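Local coordinates for protein esterase YbfF (Escherichia coli, PDB 3BF7) that probably hydrolyses ester bonds, as an alpha/beta hydrolase whose helical cap helps to form a substrate-binding crevice, at residues M1-I5 / L55-E59; V48-N52 / A66-D70. The protein carries 1 engineered substitution. Residues are numbered along the deposited sequence.

Interaction 1 of 2, residues M1-I5 / L55-E59; sequences MKLNI and LSPRE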
# COMPACT_ATOMS: atom_id res chain seq x y z
N MET A 1 -14.41 7.56 4.56
CA MET A 1 -15.58 6.88 3.93
C MET A 1 -15.30 5.40 3.74
O MET A 1 -14.16 4.95 3.85
CB MET A 1 -15.90 7.52 2.57
CG MET A 1 -15.25 6.84 1.38
SD MET A 1 -13.49 7.13 1.22
CE MET A 1 -13.35 7.20 -0.56
N LYS A 2 -16.36 4.64 3.46
CA LYS A 2 -16.25 3.21 3.24
C LYS A 2 -15.54 2.97 1.91
O LYS A 2 -15.80 3.67 0.93
CB LYS A 2 -17.65 2.58 3.22
CG LYS A 2 -18.42 2.81 4.51
CD LYS A 2 -19.88 2.39 4.38
CE LYS A 2 -20.02 0.92 4.05
NZ LYS A 2 -21.45 0.49 4.04
N LEU A 3 -14.65 1.99 1.88
CA LEU A 3 -13.89 1.68 0.68
C LEU A 3 -14.41 0.44 -0.02
O LEU A 3 -15.13 -0.37 0.57
CB LEU A 3 -12.42 1.44 1.05
CG LEU A 3 -11.69 2.58 1.75
CD1 LEU A 3 -10.30 2.12 2.16
CD2 LEU A 3 -11.62 3.78 0.82
N ASN A 4 -14.04 0.30 -1.29
CA ASN A 4 -14.39 -0.89 -2.05
C ASN A 4 -13.45 -1.96 -1.51
O ASN A 4 -12.25 -1.70 -1.32
CB ASN A 4 -14.13 -0.68 -3.54
CG ASN A 4 -14.32 -1.95 -4.35
OD1 ASN A 4 -13.47 -2.33 -5.15
ND2 ASN A 4 -15.45 -2.61 -4.13
N ILE A 5 -13.98 -3.14 -1.24
CA ILE A 5 -13.16 -4.22 -0.71
C ILE A 5 -13.53 -5.56 -1.30
O ILE A 5 -14.60 -5.74 -1.88
CB ILE A 5 -13.28 -4.35 0.83
CG1 ILE A 5 -14.63 -4.97 1.22
CG2 ILE A 5 -13.10 -3.00 1.49
CD1 ILE A 5 -15.83 -4.14 0.86
N LEU A 55 -11.87 0.72 -7.69
CA LEU A 55 -13.28 1.06 -7.76
C LEU A 55 -13.79 1.69 -6.46
O LEU A 55 -14.98 1.64 -6.16
CB LEU A 55 -14.11 -0.18 -8.15
CG LEU A 55 -13.91 -0.62 -9.62
CD1 LEU A 55 -14.66 -1.92 -9.86
CD2 LEU A 55 -14.39 0.47 -10.58
N SER A 56 -12.88 2.27 -5.69
CA SER A 56 -13.28 2.97 -4.48
C SER A 56 -13.75 4.37 -4.89
O SER A 56 -13.47 4.83 -6.00
CB SER A 56 -12.13 3.08 -3.48
OG SER A 56 -12.18 2.02 -2.55
N PRO A 57 -14.49 5.06 -4.01
CA PRO A 57 -14.97 6.40 -4.33
C PRO A 57 -13.86 7.41 -4.59
O PRO A 57 -12.71 7.22 -4.15
CB PRO A 57 -15.80 6.77 -3.10
CG PRO A 57 -16.26 5.44 -2.58
CD PRO A 57 -15.02 4.60 -2.71
N ARG A 58 -14.20 8.48 -5.30
CA ARG A 58 -13.27 9.56 -5.60
C ARG A 58 -13.55 10.70 -4.63
O ARG A 58 -14.70 10.95 -4.27
CB ARG A 58 -13.47 10.10 -7.02
CG ARG A 58 -12.80 9.31 -8.14
CD ARG A 58 -13.59 8.08 -8.50
NE ARG A 58 -12.95 6.87 -8.02
CZ ARG A 58 -11.89 6.31 -8.57
NH1 ARG A 58 -11.32 6.86 -9.64
NH2 ARG A 58 -11.38 5.19 -8.06
N GLU A 59 -12.49 11.39 -4.25
CA GLU A 59 -12.57 12.50 -3.32
C GLU A 59 -11.37 13.41 -3.58
O GLU A 59 -10.26 12.92 -3.76
CB GLU A 59 -12.53 11.94 -1.91
CG GLU A 59 -13.82 11.30 -1.51
CD GLU A 59 -14.98 12.26 -1.50
OE1 GLU A 59 -14.84 13.39 -1.00
OE2 GLU A 59 -16.04 11.87 -1.98
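N4 and M1 bury the most surface here, followed by P57 and S56; together they join the N-terminal segment 1-5 to the loop 55-59. The two segments run nearly antiparallel, 161° apart end to end, but they do not pair as strands. Their single direct hydrogen bond runs from backbone to side chain: N4 N donates to S56 OG at 2.8 Å and 164°, where the CA atoms of N4 and S56 come within 4.7 Å. S56 OG is also hydrogen-bonded to D49 O, so the hydroxyl links N4 to D49, just beyond strand 45-48, while the backbone of N4 bonds to D49 as well. N4 directs its CA-to-CB bond toward the loop, with CB 3.6 Å from L55 O; L3 CB packs 3.7 Å from S56 OG. At the other end M1 curls toward the loop, its CE 3.6 Å from P57 CB and 4.2 Å from E59 CG, and K2 O lies 3.8 Å from P57 CD. Within the loop R58 NE and NH2 both donate to S56 O, at 2.9 and 3.0 Å, while NH1 bonds R172 O. The alpha-amino group of M1 hydrogen-bonds to D70 and D73 of helix 64-78, and L3 N to T74. The buried S56 hydroxyl thus accepts from N4 N and donates to D49 O, satisfying both polar groups without strand pairing, and M1 on P57 adds a peripheral apolar contact, docking the residues that lead into edge strand 5-8.

Interaction 2 of 2, residues V48-N52 / A66-D70; sequences VDVRN and AMAQD. Engineered in segment 48-52: V50 (natural residue Met).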
# COMPACT_ATOMS: atom_id res chain seq x y z
N VAL A 48 -8.44 -3.89 0.25
CA VAL A 48 -9.13 -2.65 -0.05
C VAL A 48 -8.56 -1.86 -1.21
O VAL A 48 -7.38 -1.99 -1.56
CB VAL A 48 -9.12 -1.68 1.17
CG1 VAL A 48 -9.51 -2.41 2.43
CG2 VAL A 48 -7.74 -1.03 1.33
N ASP A 49 -9.42 -1.05 -1.82
CA ASP A 49 -8.99 -0.12 -2.85
C ASP A 49 -8.91 1.19 -2.05
O ASP A 49 -9.89 1.59 -1.40
CB ASP A 49 -10.03 0.07 -3.96
CG ASP A 49 -9.86 -0.90 -5.12
OD1 ASP A 49 -8.71 -1.32 -5.40
OD2 ASP A 49 -10.88 -1.20 -5.77
N VAL A 50 -7.75 1.83 -2.05
CA VAL A 50 -7.61 3.10 -1.36
C VAL A 50 -8.47 4.13 -2.10
O VAL A 50 -8.76 3.96 -3.28
CB VAL A 50 -6.12 3.54 -1.36
CG1 VAL A 50 -5.97 4.95 -0.80
CG2 VAL A 50 -5.30 2.55 -0.55
N ARG A 51 -8.90 5.18 -1.41
CA ARG A 51 -9.70 6.20 -2.07
C ARG A 51 -8.95 6.67 -3.31
O ARG A 51 -7.71 6.70 -3.33
CB ARG A 51 -9.98 7.39 -1.13
CG ARG A 51 -8.74 8.11 -0.62
CD ARG A 51 -9.11 9.47 -0.01
NE ARG A 51 -10.07 9.34 1.07
CZ ARG A 51 -10.80 10.34 1.55
NH1 ARG A 51 -10.69 11.56 1.05
NH2 ARG A 51 -11.67 10.11 2.54
N ASN A 52 -9.70 7.01 -4.35
CA ASN A 52 -9.14 7.48 -5.61
C ASN A 52 -8.37 6.43 -6.40
O ASN A 52 -7.65 6.76 -7.34
CB ASN A 52 -8.26 8.72 -5.36
CG ASN A 52 -9.07 9.91 -4.89
OD1 ASN A 52 -8.74 10.54 -3.88
ND2 ASN A 52 -10.14 10.22 -5.61
N ALA A 66 -7.10 11.15 6.51
CA ALA A 66 -8.29 10.81 5.74
C ALA A 66 -8.27 9.33 5.33
O ALA A 66 -9.28 8.63 5.45
CB ALA A 66 -8.39 11.69 4.50
N MET A 67 -7.12 8.86 4.86
CA MET A 67 -6.99 7.47 4.45
C MET A 67 -7.11 6.55 5.67
O MET A 67 -7.64 5.45 5.56
CB MET A 67 -5.66 7.25 3.72
CG MET A 67 -5.65 7.84 2.31
SD MET A 67 -4.16 7.49 1.36
CE MET A 67 -3.38 9.09 1.35
N ALA A 68 -6.62 7.01 6.82
CA ALA A 68 -6.71 6.21 8.04
C ALA A 68 -8.18 6.10 8.45
O ALA A 68 -8.65 5.03 8.82
CB ALA A 68 -5.90 6.86 9.15
N GLN A 69 -8.90 7.22 8.37
CA GLN A 69 -10.32 7.22 8.72
C GLN A 69 -11.09 6.28 7.80
O GLN A 69 -12.03 5.61 8.23
CB GLN A 69 -10.90 8.63 8.60
CG GLN A 69 -12.39 8.70 8.92
CD GLN A 69 -12.69 8.42 10.37
OE1 GLN A 69 -12.18 9.10 11.27
NE2 GLN A 69 -13.52 7.41 10.63
N ASP A 70 -10.70 6.24 6.52
CA ASP A 70 -11.37 5.35 5.57
C ASP A 70 -11.25 3.91 6.07
O ASP A 70 -12.18 3.12 5.93
CB ASP A 70 -10.73 5.45 4.19
CG ASP A 70 -10.97 6.78 3.50
OD1 ASP A 70 -10.30 7.02 2.48
OD2 ASP A 70 -11.84 7.56 3.95
O HOH W 1 -8.39 5.39 1.45
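A two-pronged salt bridge dominates: R51 NE donates to D70 OD1 at 2.7 Å and R51 NH2 to D70 OD2 at 2.9 Å, both at 169°, so the carboxylate meets the guanidinium side-on, near its plane. A water adds a second link, accepting from R51 N (2.9 Å) and donating to D70 OD1 (2.7 Å). Both charges have further partners, since D70 OD2 also takes the amino group of M1 and R51 NH1 reaches V61 O. Over one face of the guanidinium sits A66, with its CB 4.0 Å from R51 CZ. One helical turn, closed by D70 N to A66 O at 3.0 Å, therefore supplies both face and edge contacts. Farther out, V50 CG1, of an engineered valine, packs 3.8 Å from M67 SD. In this alpha/beta hydrolase fold the buried contact packs the loop after strand 45-48 on the next helix, 64-78; V50 also touches V22 of the adjacent strand 19-22 and M90 of helix 90-101, and M67 touches A94 of that helix.

From the N terminus the chain enters edge strand 5-8, then builds strand 19-22, helix 33-39 and strand 45-48 before the loop 55-59 returns to the start, where interaction 1 closes a loop of 49 intervening residues. Interaction 2 closes a much shorter one, 13 residues from the end of strand 45-48 into helix 64-78. Because the segments follow in the order 1-5, 48-52, 55-59, 66-70, the two closures cross. Their centres lie 7 Å apart and they touch through D49, which bonds to L55 and S56, and through D70, which receives the M1 amino group. N terminus, sheet edge, connecting loop and helix 64-78 are thereby joined on the same side of the chain's centre.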